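Local coordinates for protein indole-3-pyruvate decarboxylase (Azospirillum brasilense, PDB 2NXW) that decarboxylates indole-3-pyruvate to indole-3-acetaldehyde in auxin biosynthesis, and also acts on phenylpyruvate, using thiamine diphosphate and a magnesium ion, at residues V90-G95 with S117-T122; Q152-D157 with E182-M187; L444-D449 with I472-A477; V511-R516 with Q534-M539. One frame throughout, in Å; residues are numbered along the deposited sequence.

Contact 1 of 4, residues V90-G95 with S117-T122; sequences VTYGAG and SGAPGT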
loop_
_atom_site.group_PDB
_atom_site.type_symbol
_atom_site.label_atom_id
_atom_site.label_comp_id
_atom_site.label_asym_id
_atom_site.label_seq_id
_atom_site.Cartn_x
_atom_site.Cartn_y
_atom_site.Cartn_z
ATOM N N VAL A 90 -10.253 -11.291 -25.460
ATOM C CA VAL A 90 -10.402 -9.858 -25.648
ATOM C C VAL A 90 -9.212 -9.225 -26.356
ATOM O O VAL A 90 -8.189 -9.879 -26.610
ATOM C CB VAL A 90 -10.581 -9.147 -24.285
ATOM C CG1 VAL A 90 -11.889 -9.611 -23.624
ATOM C CG2 VAL A 90 -9.387 -9.432 -23.386
ATOM N N THR A 91 -9.343 -7.951 -26.682
ATOM C CA THR A 91 -8.258 -7.244 -27.333
ATOM C C THR A 91 -7.592 -6.337 -26.304
ATOM O O THR A 91 -8.167 -6.025 -25.258
ATOM C CB THR A 91 -8.762 -6.442 -28.546
ATOM O OG1 THR A 91 -7.635 -5.991 -29.314
ATOM C CG2 THR A 91 -9.607 -5.246 -28.099
ATOM N N TYR A 92 -6.371 -5.925 -26.614
ATOM C CA TYR A 92 -5.572 -5.093 -25.725
ATOM C C TYR A 92 -6.200 -3.740 -25.456
ATOM O O TYR A 92 -6.810 -3.133 -26.340
ATOM C CB TYR A 92 -4.184 -4.880 -26.339
ATOM C CG TYR A 92 -3.122 -4.495 -25.335
ATOM C CD1 TYR A 92 -2.682 -5.420 -24.396
ATOM C CD2 TYR A 92 -2.563 -3.215 -25.322
ATOM C CE1 TYR A 92 -1.708 -5.101 -23.461
ATOM C CE2 TYR A 92 -1.574 -2.876 -24.375
ATOM C CZ TYR A 92 -1.159 -3.836 -23.452
ATOM O OH TYR A 92 -0.185 -3.557 -22.516
ATOM N N GLY A 93 -6.032 -3.271 -24.225
ATOM C CA GLY A 93 -6.552 -1.968 -23.876
ATOM C C GLY A 93 -7.988 -1.976 -23.396
ATOM O O GLY A 93 -8.366 -2.759 -22.523
ATOM N N ALA A 94 -8.789 -1.086 -23.977
ATOM C CA ALA A 94 -10.191 -0.943 -23.596
ATOM C C ALA A 94 -10.947 -2.260 -23.496
ATOM O O ALA A 94 -11.688 -2.486 -22.531
ATOM C CB ALA A 94 -10.903 0.005 -24.567
ATOM N N GLY A 95 -10.762 -3.130 -24.487
ATOM C CA GLY A 95 -11.447 -4.415 -24.471
ATOM C C GLY A 95 -11.185 -5.194 -23.193
ATOM O O GLY A 95 -12.112 -5.639 -22.509
ATOM N N SER A 117 -5.781 -12.197 -23.807
ATOM C CA SER A 117 -5.790 -10.883 -24.436
ATOM C C SER A 117 -4.766 -10.757 -25.541
ATOM O O SER A 117 -3.638 -11.232 -25.410
ATOM C CB SER A 117 -5.493 -9.774 -23.416
ATOM O OG SER A 117 -5.484 -8.494 -24.041
ATOM N N GLY A 118 -5.168 -10.118 -26.632
ATOM C CA GLY A 118 -4.223 -9.855 -27.703
ATOM C C GLY A 118 -3.325 -8.758 -27.143
ATOM O O GLY A 118 -3.646 -8.128 -26.129
ATOM N N ALA A 119 -2.190 -8.516 -27.783
ATOM C CA ALA A 119 -1.276 -7.485 -27.312
ATOM C C ALA A 119 -0.384 -7.058 -28.464
ATOM O O ALA A 119 -0.305 -7.742 -29.485
ATOM C CB ALA A 119 -0.418 -8.025 -26.169
ATOM N N PRO A 120 0.283 -5.906 -28.326
ATOM C CA PRO A 120 1.175 -5.423 -29.387
ATOM C C PRO A 120 2.256 -6.468 -29.656
ATOM O O PRO A 120 2.618 -7.230 -28.757
ATOM C CB PRO A 120 1.755 -4.141 -28.788
ATOM C CG PRO A 120 0.640 -3.645 -27.900
ATOM C CD PRO A 120 0.174 -4.921 -27.233
ATOM N N GLY A 121 2.755 -6.502 -30.889
ATOM C CA GLY A 121 3.805 -7.445 -31.238
ATOM C C GLY A 121 5.047 -7.191 -30.403
ATOM O O GLY A 121 5.278 -6.068 -29.956
ATOM N N THR A 122 5.858 -8.224 -30.196
ATOM C CA THR A 122 7.063 -8.087 -29.382
ATOM C C THR A 122 8.060 -7.041 -29.865
ATOM O O THR A 122 8.898 -6.583 -29.095
ATOM C CB THR A 122 7.817 -9.418 -29.255
ATOM O OG1 THR A 122 8.221 -9.862 -30.554
ATOM C CG2 THR A 122 6.937 -10.470 -28.598
#
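Y92 and P120 cross at about a right angle, with the proline ring set over one face of the tyrosine ring. P120 CD sits 3.7 Å from the centroid of the Y92 ring and 11° off its normal, a CH-pi contact. At the edge of the same ring, near its plane, lie G118 O and S117 OG; Y92 CD1 is 3.4 Å from G118 O. A119 CB makes a separate apolar contact, 3.9 Å from Y92 CD1. Y92 CG is anti to the backbone N (chi1 -158°), which carries the ring out along 119-120. Behind the ring, V90 and S117 are paired as parallel strand neighbours, and V90 CG2 packs on S117 CB at 3.9 Å. S117 OG turns back on its own segment and donates to G118 O at 2.8 Å, in the carbonyl plane and on a lone pair; it also bonds to Q141. Beyond Y92 the chain enters helix 94-97, and G95 belongs to the thiamine diphosphate pocket. A single backbone bond, G118 N to V90 O at 3.0 Å, joins the two segments. Past it the Y92 ring takes over, fixed by P120 on its face and by D139 at its hydroxyl.

Contact 2 of 4, residues Q152-D157 with E182-M187; sequences QARLDD and EIPRNM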
loop_
_atom_site.group_PDB
_atom_site.type_symbol
_atom_site.label_atom_id
_atom_site.label_comp_id
_atom_site.label_asym_id
_atom_site.label_seq_id
_atom_site.Cartn_x
_atom_site.Cartn_y
_atom_site.Cartn_z
ATOM N N GLN A 152 -0.442 -15.625 -14.214
ATOM C CA GLN A 152 -0.411 -14.865 -15.450
ATOM C C GLN A 152 0.811 -15.239 -16.268
ATOM O O GLN A 152 1.817 -15.706 -15.727
ATOM C CB GLN A 152 -0.299 -13.361 -15.176
ATOM C CG GLN A 152 -1.225 -12.765 -14.124
ATOM C CD GLN A 152 -0.762 -13.047 -12.709
ATOM O OE1 GLN A 152 0.442 -12.994 -12.410
ATOM N NE2 GLN A 152 -1.710 -13.332 -11.821
ATOM N N ALA A 153 0.727 -15.016 -17.573
ATOM C CA ALA A 153 1.872 -15.248 -18.431
ATOM C C ALA A 153 1.752 -14.431 -19.698
ATOM O O ALA A 153 0.661 -14.249 -20.235
ATOM C CB ALA A 153 2.008 -16.734 -18.781
ATOM N N ARG A 154 2.881 -13.895 -20.147
ATOM C CA ARG A 154 2.937 -13.176 -21.402
ATOM C C ARG A 154 3.630 -14.189 -22.307
ATOM O O ARG A 154 4.780 -14.555 -22.063
ATOM C CB ARG A 154 3.783 -11.905 -21.291
ATOM C CG ARG A 154 3.979 -11.244 -22.644
ATOM C CD ARG A 154 4.764 -9.945 -22.577
ATOM N NE ARG A 154 5.029 -9.455 -23.927
ATOM C CZ ARG A 154 5.562 -8.273 -24.211
ATOM N NH1 ARG A 154 5.895 -7.441 -23.231
ATOM N NH2 ARG A 154 5.759 -7.924 -25.480
ATOM N N LEU A 155 2.929 -14.657 -23.331
ATOM C CA LEU A 155 3.484 -15.653 -24.233
ATOM C C LEU A 155 4.266 -14.981 -25.361
ATOM O O LEU A 155 3.859 -15.004 -26.528
ATOM C CB LEU A 155 2.352 -16.524 -24.784
ATOM C CG LEU A 155 1.458 -17.159 -23.708
ATOM C CD1 LEU A 155 0.387 -18.020 -24.365
ATOM C CD2 LEU A 155 2.304 -17.997 -22.760
ATOM N N ASP A 156 5.405 -14.400 -24.996
ATOM C CA ASP A 156 6.252 -13.694 -25.950
ATOM C C ASP A 156 7.513 -14.458 -26.354
ATOM O O ASP A 156 8.391 -13.908 -27.022
ATOM C CB ASP A 156 6.656 -12.331 -25.382
ATOM C CG ASP A 156 7.358 -12.438 -24.042
ATOM O OD1 ASP A 156 7.790 -13.548 -23.662
ATOM O OD2 ASP A 156 7.488 -11.398 -23.365
ATOM N N ASP A 157 7.604 -15.714 -25.939
ATOM C CA ASP A 157 8.757 -16.552 -26.270
ATOM C C ASP A 157 8.228 -17.932 -26.643
ATOM O O ASP A 157 7.864 -18.717 -25.766
ATOM C CB ASP A 157 9.690 -16.663 -25.065
ATOM C CG ASP A 157 10.965 -17.422 -25.379
ATOM O OD1 ASP A 157 10.953 -18.240 -26.320
ATOM O OD2 ASP A 157 11.972 -17.206 -24.672
ATOM N N GLU A 182 -1.446 -13.221 -22.043
ATOM C CA GLU A 182 -1.294 -12.091 -22.949
ATOM C C GLU A 182 -0.482 -12.603 -24.140
ATOM O O GLU A 182 0.610 -13.143 -23.962
ATOM C CB GLU A 182 -0.558 -10.977 -22.191
ATOM C CG GLU A 182 -0.461 -9.640 -22.870
ATOM C CD GLU A 182 0.129 -8.601 -21.936
ATOM O OE1 GLU A 182 -0.595 -8.118 -21.035
ATOM O OE2 GLU A 182 1.324 -8.279 -22.091
ATOM N N ILE A 183 -1.019 -12.449 -25.345
ATOM C CA ILE A 183 -0.344 -12.945 -26.543
ATOM C C ILE A 183 -0.017 -11.860 -27.570
ATOM O O ILE A 183 -0.910 -11.345 -28.244
ATOM C CB ILE A 183 -1.204 -14.023 -27.255
ATOM C CG1 ILE A 183 -1.633 -15.102 -26.255
ATOM C CG2 ILE A 183 -0.410 -14.650 -28.399
ATOM C CD1 ILE A 183 -2.505 -16.191 -26.862
ATOM N N PRO A 184 1.274 -11.486 -27.694
ATOM C CA PRO A 184 1.678 -10.462 -28.667
ATOM C C PRO A 184 1.169 -10.945 -30.035
ATOM O O PRO A 184 1.288 -12.126 -30.358
ATOM C CB PRO A 184 3.203 -10.485 -28.566
ATOM C CG PRO A 184 3.435 -10.830 -27.118
ATOM C CD PRO A 184 2.419 -11.929 -26.875
ATOM N N ARG A 185 0.624 -10.056 -30.854
ATOM C CA ARG A 185 0.075 -10.523 -32.121
ATOM C C ARG A 185 1.035 -11.216 -33.085
ATOM O O ARG A 185 0.597 -12.035 -33.891
ATOM C CB ARG A 185 -0.671 -9.395 -32.837
ATOM C CG ARG A 185 0.123 -8.154 -33.123
ATOM C CD ARG A 185 -0.722 -7.241 -33.984
ATOM N NE ARG A 185 -0.179 -5.894 -34.068
ATOM C CZ ARG A 185 -0.807 -4.878 -34.647
ATOM N NH1 ARG A 185 -2.001 -5.063 -35.195
ATOM N NH2 ARG A 185 -0.248 -3.676 -34.665
ATOM N N ASN A 186 2.328 -10.914 -33.001
ATOM C CA ASN A 186 3.293 -11.559 -33.898
ATOM C C ASN A 186 3.679 -12.962 -33.420
ATOM O O ASN A 186 4.426 -13.675 -34.099
ATOM C CB ASN A 186 4.553 -10.686 -34.061
ATOM C CG ASN A 186 5.344 -10.539 -32.770
ATOM O OD1 ASN A 186 4.771 -10.360 -31.692
ATOM N ND2 ASN A 186 6.673 -10.594 -32.876
ATOM N N MET A 187 3.163 -13.362 -32.260
ATOM C CA MET A 187 3.451 -14.681 -31.709
ATOM C C MET A 187 2.322 -15.678 -31.950
ATOM O O MET A 187 2.500 -16.883 -31.786
ATOM C CB MET A 187 3.730 -14.584 -30.207
ATOM C CG MET A 187 5.041 -13.889 -29.853
ATOM S SD MET A 187 6.465 -14.806 -30.502
ATOM C CE MET A 187 7.768 -13.558 -30.396
#
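E182 is bonded through its backbone to A153 and L155, which flank R154, its parallel bridge partner at the edge of the N-terminal sheet. E182 N donates to A153 O at 3.0 Å, and L155 N donates to E182 O at 2.8 Å. Both bonds are fairly straight. Strand 152-154, helix 161-175 and strand 179-184 form a beta-alpha-beta unit, so this pairing closes its crossover.

The charged groups interact more loosely. R154 NE is 4.3 Å from E182 OE2, and no N-H points at that oxygen. The link is electrostatic at most, with the R154 methylenes beside E182 OE2. R154 NE also forms a salt bridge with D156 OD2 at 3.2 Å, again with the oxygen well out of the guanidinium plane. E182 OE1 is held by Y180.

Van der Waals packing adds to this. P184 CG lies at the edge of the R154 guanidinium, 3.8 Å from R154 NE. The apolar pair is L155 CD1 with I183 CG1, at 4.0 Å. L155 is the centre of an inverse gamma turn, with a weak bond from D156 N to R154 O. M187 bends at chi2 (-63°), which lays its thioether over this backbone, with M187 CE 3.4 Å from D156 O. Cutting M187 back to an alanine would probably open a gap beside L155 O and D156 O, where CG and CE lie.

L155 O is buried beside P184 CD (3.4 Å) and M187 CG without a polar partner. Backbone bonds therefore fix the pairing, and charge and packing are weaker additions.

Contact 3 of 4, residues L444-D449 with I472-A477; sequences LTVVGD and ILFNNA. With MG (magnesium ion), chain C; TPP (thiamine diphosphate), chain E.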
loop_
_atom_site.group_PDB
_atom_site.type_symbol
_atom_site.label_atom_id
_atom_site.label_comp_id
_atom_site.label_asym_id
_atom_site.label_seq_id
_atom_site.Cartn_x
_atom_site.Cartn_y
_atom_site.Cartn_z
ATOM N N LEU A 444 -33.341 -20.817 -17.829
ATOM C CA LEU A 444 -34.304 -19.820 -17.367
ATOM C C LEU A 444 -33.501 -18.741 -16.654
ATOM O O LEU A 444 -32.779 -19.020 -15.699
ATOM C CB LEU A 444 -35.302 -20.438 -16.386
ATOM C CG LEU A 444 -36.215 -19.452 -15.643
ATOM C CD1 LEU A 444 -37.068 -18.676 -16.640
ATOM C CD2 LEU A 444 -37.092 -20.224 -14.661
ATOM N N THR A 445 -33.616 -17.515 -17.136
ATOM C CA THR A 445 -32.908 -16.403 -16.521
ATOM C C THR A 445 -33.883 -15.492 -15.788
ATOM O O THR A 445 -34.948 -15.186 -16.313
ATOM C CB THR A 445 -32.202 -15.563 -17.589
ATOM O OG1 THR A 445 -31.254 -16.387 -18.277
ATOM C CG2 THR A 445 -31.478 -14.377 -16.966
ATOM N N VAL A 446 -33.528 -15.096 -14.566
ATOM C CA VAL A 446 -34.341 -14.131 -13.817
ATOM C C VAL A 446 -33.441 -12.900 -13.618
ATOM O O VAL A 446 -32.263 -13.014 -13.269
ATOM C CB VAL A 446 -34.864 -14.686 -12.463
ATOM C CG1 VAL A 446 -35.862 -15.822 -12.728
ATOM C CG2 VAL A 446 -33.721 -15.164 -11.597
ATOM N N VAL A 447 -34.006 -11.721 -13.852
ATOM C CA VAL A 447 -33.224 -10.490 -13.819
ATOM C C VAL A 447 -34.142 -9.295 -13.566
ATOM O O VAL A 447 -35.285 -9.273 -14.026
ATOM C CB VAL A 447 -32.494 -10.335 -15.203
ATOM C CG1 VAL A 447 -33.524 -10.348 -16.345
ATOM C CG2 VAL A 447 -31.658 -9.061 -15.253
ATOM N N GLY A 448 -33.634 -8.309 -12.838
ATOM C CA GLY A 448 -34.420 -7.115 -12.552
ATOM C C GLY A 448 -34.291 -6.058 -13.639
ATOM O O GLY A 448 -33.480 -6.185 -14.558
ATOM N N ASP A 449 -35.087 -4.997 -13.551
ATOM C CA ASP A 449 -35.030 -3.948 -14.553
ATOM C C ASP A 449 -33.706 -3.179 -14.556
ATOM O O ASP A 449 -33.174 -2.844 -15.614
ATOM C CB ASP A 449 -36.241 -2.983 -14.416
ATOM C CG ASP A 449 -36.414 -2.399 -13.011
ATOM O OD1 ASP A 449 -36.435 -3.154 -12.009
ATOM O OD2 ASP A 449 -36.573 -1.163 -12.944
ATOM N N ILE A 472 -37.230 -14.007 -17.425
ATOM C CA ILE A 472 -38.299 -13.342 -16.672
ATOM C C ILE A 472 -37.669 -12.079 -16.086
ATOM O O ILE A 472 -36.781 -12.160 -15.234
ATOM C CB ILE A 472 -38.860 -14.221 -15.538
ATOM C CG1 ILE A 472 -39.417 -15.535 -16.117
ATOM C CG2 ILE A 472 -39.980 -13.462 -14.823
ATOM C CD1 ILE A 472 -39.919 -16.513 -15.064
ATOM N N LEU A 473 -38.122 -10.927 -16.573
ATOM C CA LEU A 473 -37.607 -9.633 -16.150
ATOM C C LEU A 473 -38.550 -9.039 -15.114
ATOM O O LEU A 473 -39.715 -8.777 -15.410
ATOM C CB LEU A 473 -37.492 -8.726 -17.377
ATOM C CG LEU A 473 -36.670 -7.432 -17.324
ATOM C CD1 LEU A 473 -36.615 -6.825 -18.733
ATOM C CD2 LEU A 473 -37.281 -6.438 -16.316
ATOM N N PHE A 474 -38.031 -8.843 -13.905
ATOM C CA PHE A 474 -38.791 -8.293 -12.781
ATOM C C PHE A 474 -38.759 -6.772 -12.942
ATOM O O PHE A 474 -37.771 -6.122 -12.586
ATOM C CB PHE A 474 -38.117 -8.686 -11.449
ATOM C CG PHE A 474 -38.254 -10.146 -11.068
ATOM C CD1 PHE A 474 -38.530 -10.496 -9.749
ATOM C CD2 PHE A 474 -38.037 -11.171 -12.000
ATOM C CE1 PHE A 474 -38.589 -11.830 -9.353
ATOM C CE2 PHE A 474 -38.093 -12.515 -11.614
ATOM C CZ PHE A 474 -38.369 -12.845 -10.287
ATOM N N ASN A 475 -39.839 -6.193 -13.458
ATOM C CA ASN A 475 -39.835 -4.755 -13.682
ATOM C C ASN A 475 -40.616 -3.965 -12.650
ATOM O O ASN A 475 -41.841 -3.801 -12.768
ATOM C CB ASN A 475 -40.361 -4.417 -15.085
ATOM C CG ASN A 475 -40.062 -2.981 -15.481
ATOM O OD1 ASN A 475 -39.649 -2.172 -14.643
ATOM N ND2 ASN A 475 -40.277 -2.649 -16.741
ATOM N N ASN A 476 -39.905 -3.477 -11.634
ATOM C CA ASN A 476 -40.541 -2.661 -10.606
ATOM C C ASN A 476 -40.141 -1.187 -10.755
ATOM O O ASN A 476 -40.417 -0.382 -9.868
ATOM C CB ASN A 476 -40.229 -3.179 -9.177
ATOM C CG ASN A 476 -38.737 -3.444 -8.925
ATOM O OD1 ASN A 476 -37.869 -2.928 -9.623
ATOM N ND2 ASN A 476 -38.452 -4.236 -7.895
ATOM N N ALA A 477 -39.546 -0.824 -11.896
ATOM C CA ALA A 477 -39.114 0.559 -12.162
ATOM C C ALA A 477 -38.404 1.063 -10.918
ATOM O O ALA A 477 -38.703 2.143 -10.386
ATOM C CB ALA A 477 -40.327 1.440 -12.473
HETATM MG MG MG C . -35.875 -3.343 -10.043
HETATM N "N1'" TPP E . -23.522 -1.829 -9.713
HETATM C "C2'" TPP E . -23.161 -3.106 -9.919
HETATM C CM2 TPP E . -22.364 -3.466 -11.163
HETATM N "N3'" TPP E . -23.487 -4.060 -9.041
HETATM C "C4'" TPP E . -24.195 -3.789 -7.908
HETATM N "N4'" TPP E . -24.440 -4.790 -7.018
HETATM C "C5'" TPP E . -24.658 -2.453 -7.677
HETATM C "C6'" TPP E . -24.270 -1.475 -8.614
HETATM C "C7'" TPP E . -25.507 -2.058 -6.446
HETATM N N3 TPP E . -26.911 -2.675 -6.433
HETATM C C2 TPP E . -27.122 -3.758 -5.679
HETATM S S1 TPP E . -28.825 -4.113 -5.903
HETATM C C5 TPP E . -29.195 -2.777 -6.988
HETATM C C4 TPP E . -27.974 -2.120 -7.116
HETATM C CM4 TPP E . -27.839 -0.847 -7.996
HETATM C C6 TPP E . -30.519 -2.497 -7.578
HETATM C C7 TPP E . -30.888 -3.617 -8.568
HETATM O O7 TPP E . -32.037 -3.154 -9.231
HETATM P PA TPP E . -32.756 -4.295 -10.061
HETATM O O1A TPP E . -31.841 -4.966 -11.081
HETATM O O2A TPP E . -33.924 -3.585 -10.744
HETATM O O3A TPP E . -33.344 -5.433 -9.114
HETATM P PB TPP E . -34.264 -5.053 -7.792
HETATM O O1B TPP E . -35.284 -3.972 -8.154
HETATM O O2B TPP E . -34.937 -6.404 -7.413
HETATM O O3B TPP E . -33.374 -4.609 -6.640
HETATM O O HOH W 1 -36.452 -5.371 -10.349
#
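The F474 ring has I472 O in its plane at one edge, while V446 CB approaches the ring obliquely, 4.0 Å from F474 CE2. V446 and F474 lie side by side and point the same way. The flat ends of D449 and N476 are turned differently: carboxylate and amide planes stand 80° apart, and the two side chains cross at about a right angle. D449 OD1 and N476 OD1 are only 2.8 Å apart because they share the magnesium. D449 OD1 binds it at 2.0 Å. N476 OD1 binds it at 2.1 Å. D449 CG sits between backbone N and carbonyl carbon (chi1 54°), which swings the carboxylate to the metal side. TPP O2A and O1B, a water and S478 O complete the six ligands. N476 ND2 also donates to TPP O1B at 3.2 Å. Parallel strands 443-448 and 470-475 carry these residues, joined by bonds such as F474 N to V447 O at 2.8 Å. N475 OD1 accepts from A477 N in an Asx turn that shapes the loop at N476, and N475 ND2 donates to E537 OE2. A CB on G448 would clash with the diphosphate. The metal thus offsets the negative charge of carboxylate and diphosphate, probably allowing their oxygens to come close.

Contact 4 of 4, residues V511-R516 with Q534-M539; sequences VRVRTR and QLIEAM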
loop_
_atom_site.group_PDB
_atom_site.type_symbol
_atom_site.label_atom_id
_atom_site.label_comp_id
_atom_site.label_asym_id
_atom_site.label_seq_id
_atom_site.Cartn_x
_atom_site.Cartn_y
_atom_site.Cartn_z
ATOM N N VAL A 511 -43.274 -10.102 -24.019
ATOM C CA VAL A 511 -44.623 -9.810 -23.579
ATOM C C VAL A 511 -44.577 -9.156 -22.206
ATOM O O VAL A 511 -43.847 -9.595 -21.321
ATOM C CB VAL A 511 -45.516 -11.090 -23.542
ATOM C CG1 VAL A 511 -44.971 -12.107 -22.585
ATOM C CG2 VAL A 511 -46.951 -10.716 -23.174
ATOM N N ARG A 512 -45.339 -8.077 -22.047
ATOM C CA ARG A 512 -45.420 -7.388 -20.759
ATOM C C ARG A 512 -46.677 -7.906 -20.070
ATOM O O ARG A 512 -47.763 -7.909 -20.659
ATOM C CB ARG A 512 -45.524 -5.875 -20.957
ATOM C CG ARG A 512 -45.866 -5.111 -19.672
ATOM C CD ARG A 512 -45.825 -3.599 -19.863
ATOM N NE ARG A 512 -44.455 -3.095 -19.854
ATOM C CZ ARG A 512 -44.121 -1.839 -19.583
ATOM N NH1 ARG A 512 -45.065 -0.939 -19.320
ATOM N NH2 ARG A 512 -42.846 -1.497 -19.487
ATOM N N VAL A 513 -46.530 -8.360 -18.835
ATOM C CA VAL A 513 -47.660 -8.885 -18.084
ATOM C C VAL A 513 -47.833 -8.099 -16.787
ATOM O O VAL A 513 -46.849 -7.727 -16.139
ATOM C CB VAL A 513 -47.495 -10.413 -17.776
ATOM C CG1 VAL A 513 -47.498 -11.206 -19.086
ATOM C CG2 VAL A 513 -46.204 -10.684 -17.011
ATOM N N ARG A 514 -49.091 -7.821 -16.439
ATOM C CA ARG A 514 -49.417 -7.071 -15.224
ATOM C C ARG A 514 -50.224 -7.849 -14.189
ATOM O O ARG A 514 -50.185 -7.519 -12.999
ATOM C CB ARG A 514 -50.178 -5.797 -15.581
ATOM C CG ARG A 514 -49.335 -4.757 -16.292
ATOM C CD ARG A 514 -50.103 -3.440 -16.469
ATOM N NE ARG A 514 -49.253 -2.406 -17.041
ATOM C CZ ARG A 514 -48.348 -1.719 -16.349
ATOM N NH1 ARG A 514 -48.188 -1.954 -15.052
ATOM N NH2 ARG A 514 -47.606 -0.807 -16.958
ATOM N N THR A 515 -50.979 -8.854 -14.626
ATOM C CA THR A 515 -51.773 -9.642 -13.688
ATOM C C THR A 515 -51.257 -11.060 -13.541
ATOM O O THR A 515 -50.493 -11.562 -14.384
ATOM C CB THR A 515 -53.243 -9.729 -14.115
ATOM O OG1 THR A 515 -53.340 -10.490 -15.326
ATOM C CG2 THR A 515 -53.812 -8.345 -14.354
ATOM N N ARG A 516 -51.666 -11.716 -12.462
ATOM C CA ARG A 516 -51.244 -13.075 -12.229
ATOM C C ARG A 516 -51.731 -14.011 -13.333
ATOM O O ARG A 516 -51.027 -14.942 -13.711
ATOM C CB ARG A 516 -51.713 -13.530 -10.850
ATOM C CG ARG A 516 -51.042 -12.725 -9.743
ATOM C CD ARG A 516 -51.181 -13.337 -8.367
ATOM N NE ARG A 516 -52.535 -13.253 -7.827
ATOM C CZ ARG A 516 -52.817 -13.347 -6.532
ATOM N NH1 ARG A 516 -51.836 -13.516 -5.650
ATOM N NH2 ARG A 516 -54.080 -13.293 -6.119
ATOM N N GLN A 534 -37.411 -15.901 -25.236
ATOM C CA GLN A 534 -38.715 -15.473 -24.759
ATOM C C GLN A 534 -38.527 -14.576 -23.554
ATOM O O GLN A 534 -38.006 -15.014 -22.530
ATOM C CB GLN A 534 -39.538 -16.694 -24.360
ATOM C CG GLN A 534 -39.714 -17.714 -25.483
ATOM C CD GLN A 534 -40.606 -17.209 -26.590
ATOM O OE1 GLN A 534 -41.732 -16.769 -26.337
ATOM N NE2 GLN A 534 -40.113 -17.266 -27.827
ATOM N N LEU A 535 -38.955 -13.329 -23.688
ATOM C CA LEU A 535 -38.821 -12.357 -22.614
ATOM C C LEU A 535 -40.184 -12.037 -22.005
ATOM O O LEU A 535 -41.078 -11.522 -22.681
ATOM C CB LEU A 535 -38.176 -11.080 -23.159
ATOM C CG LEU A 535 -38.028 -9.911 -22.177
ATOM C CD1 LEU A 535 -37.134 -10.325 -21.024
ATOM C CD2 LEU A 535 -37.442 -8.705 -22.900
ATOM N N ILE A 536 -40.344 -12.377 -20.736
ATOM C CA ILE A 536 -41.579 -12.088 -20.015
ATOM C C ILE A 536 -41.254 -10.918 -19.088
ATOM O O ILE A 536 -40.482 -11.071 -18.136
ATOM C CB ILE A 536 -42.050 -13.295 -19.166
ATOM C CG1 ILE A 536 -42.319 -14.506 -20.074
ATOM C CG2 ILE A 536 -43.337 -12.915 -18.395
ATOM C CD1 ILE A 536 -42.562 -15.801 -19.306
ATOM N N GLU A 537 -41.830 -9.759 -19.385
ATOM C CA GLU A 537 -41.606 -8.558 -18.585
ATOM C C GLU A 537 -42.734 -8.481 -17.565
ATOM O O GLU A 537 -43.857 -8.078 -17.899
ATOM C CB GLU A 537 -41.602 -7.328 -19.494
ATOM C CG GLU A 537 -41.372 -6.037 -18.731
ATOM C CD GLU A 537 -41.546 -4.805 -19.584
ATOM O OE1 GLU A 537 -42.213 -4.876 -20.644
ATOM O OE2 GLU A 537 -41.021 -3.747 -19.178
ATOM N N ALA A 538 -42.426 -8.862 -16.329
ATOM C CA ALA A 538 -43.419 -8.885 -15.258
ATOM C C ALA A 538 -43.407 -7.585 -14.489
ATOM O O ALA A 538 -42.422 -7.272 -13.822
ATOM C CB ALA A 538 -43.140 -10.046 -14.314
ATOM N N MET A 539 -44.495 -6.824 -14.587
ATOM C CA MET A 539 -44.592 -5.559 -13.864
ATOM C C MET A 539 -44.893 -5.866 -12.395
ATOM O O MET A 539 -45.805 -6.624 -12.076
ATOM C CB MET A 539 -45.695 -4.691 -14.470
ATOM C CG MET A 539 -45.578 -4.509 -15.989
ATOM S SD MET A 539 -43.908 -3.977 -16.530
ATOM C CE MET A 539 -43.890 -2.294 -15.888
HETATM O O HOH W 2 -48.385 -6.289 -11.507
#
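This contact closes the beta-alpha-beta unit of strand 509-513, helix 516-528 and strand 534-539, at the edge of the parallel sheet of the C-terminal thiamine diphosphate-binding domain. V511, R512 and V513 pair with I536, E537 and A538. Four backbone bonds join them, from V511 N to L535 O at 2.9 Å through M539 N to V513 O at 3.0 Å. V513 CG2 packs on I536 CG2 at 3.9 Å, on the face toward helix 516-528. On the other face R512 grips E537 side-on in a salt bridge. R512 NE donates to E537 OE1 at 3.0 Å, nearly straight at 174°, and R512 NH2 to E537 OE2 at 2.9 Å. Both oxygens are met from above the carboxylate plane. The R512 chain bends at chi3 (-78°) to turn its guanidinium edge to the glutamate. D496 is a second partner of R512, and E537 also accepts from N475 and from F499 and A500 backbone nitrogens. With an alanine replacing R512, E537 would probably lose this cationic partner, and M539 SD and CE the guanidinium they rest on. The R514 guanidinium also lies on M539, with M539 CG over one face. M539 bends at chi2 and chi3 and curls over R512: M539 CE stands 3.7 Å above the centre of the guanidinium plane.

The four contacts come in series along the chain and form two pairs. Contacts 1 and 2 share the parallel sheet of the N-terminal part, where strands 113-119 and 179-184 are neighbours; their centres are 10 Å apart. Contacts 3 and 4 share the parallel sheet of the C-terminal cofactor-binding domain through neighbouring strands 470-475 and 534-539, with centres 9 Å apart. N475 links this second pair, its side chain reaching E537. Both sheets have strand order 2-1-3-4-6-5. Contacts 1 and 3 lie about 21 Å apart at their nearest atoms, in different domains. As in this enzyme family, each cofactor is probably bound between the N-terminal domain of one subunit and the C-terminal domain of another.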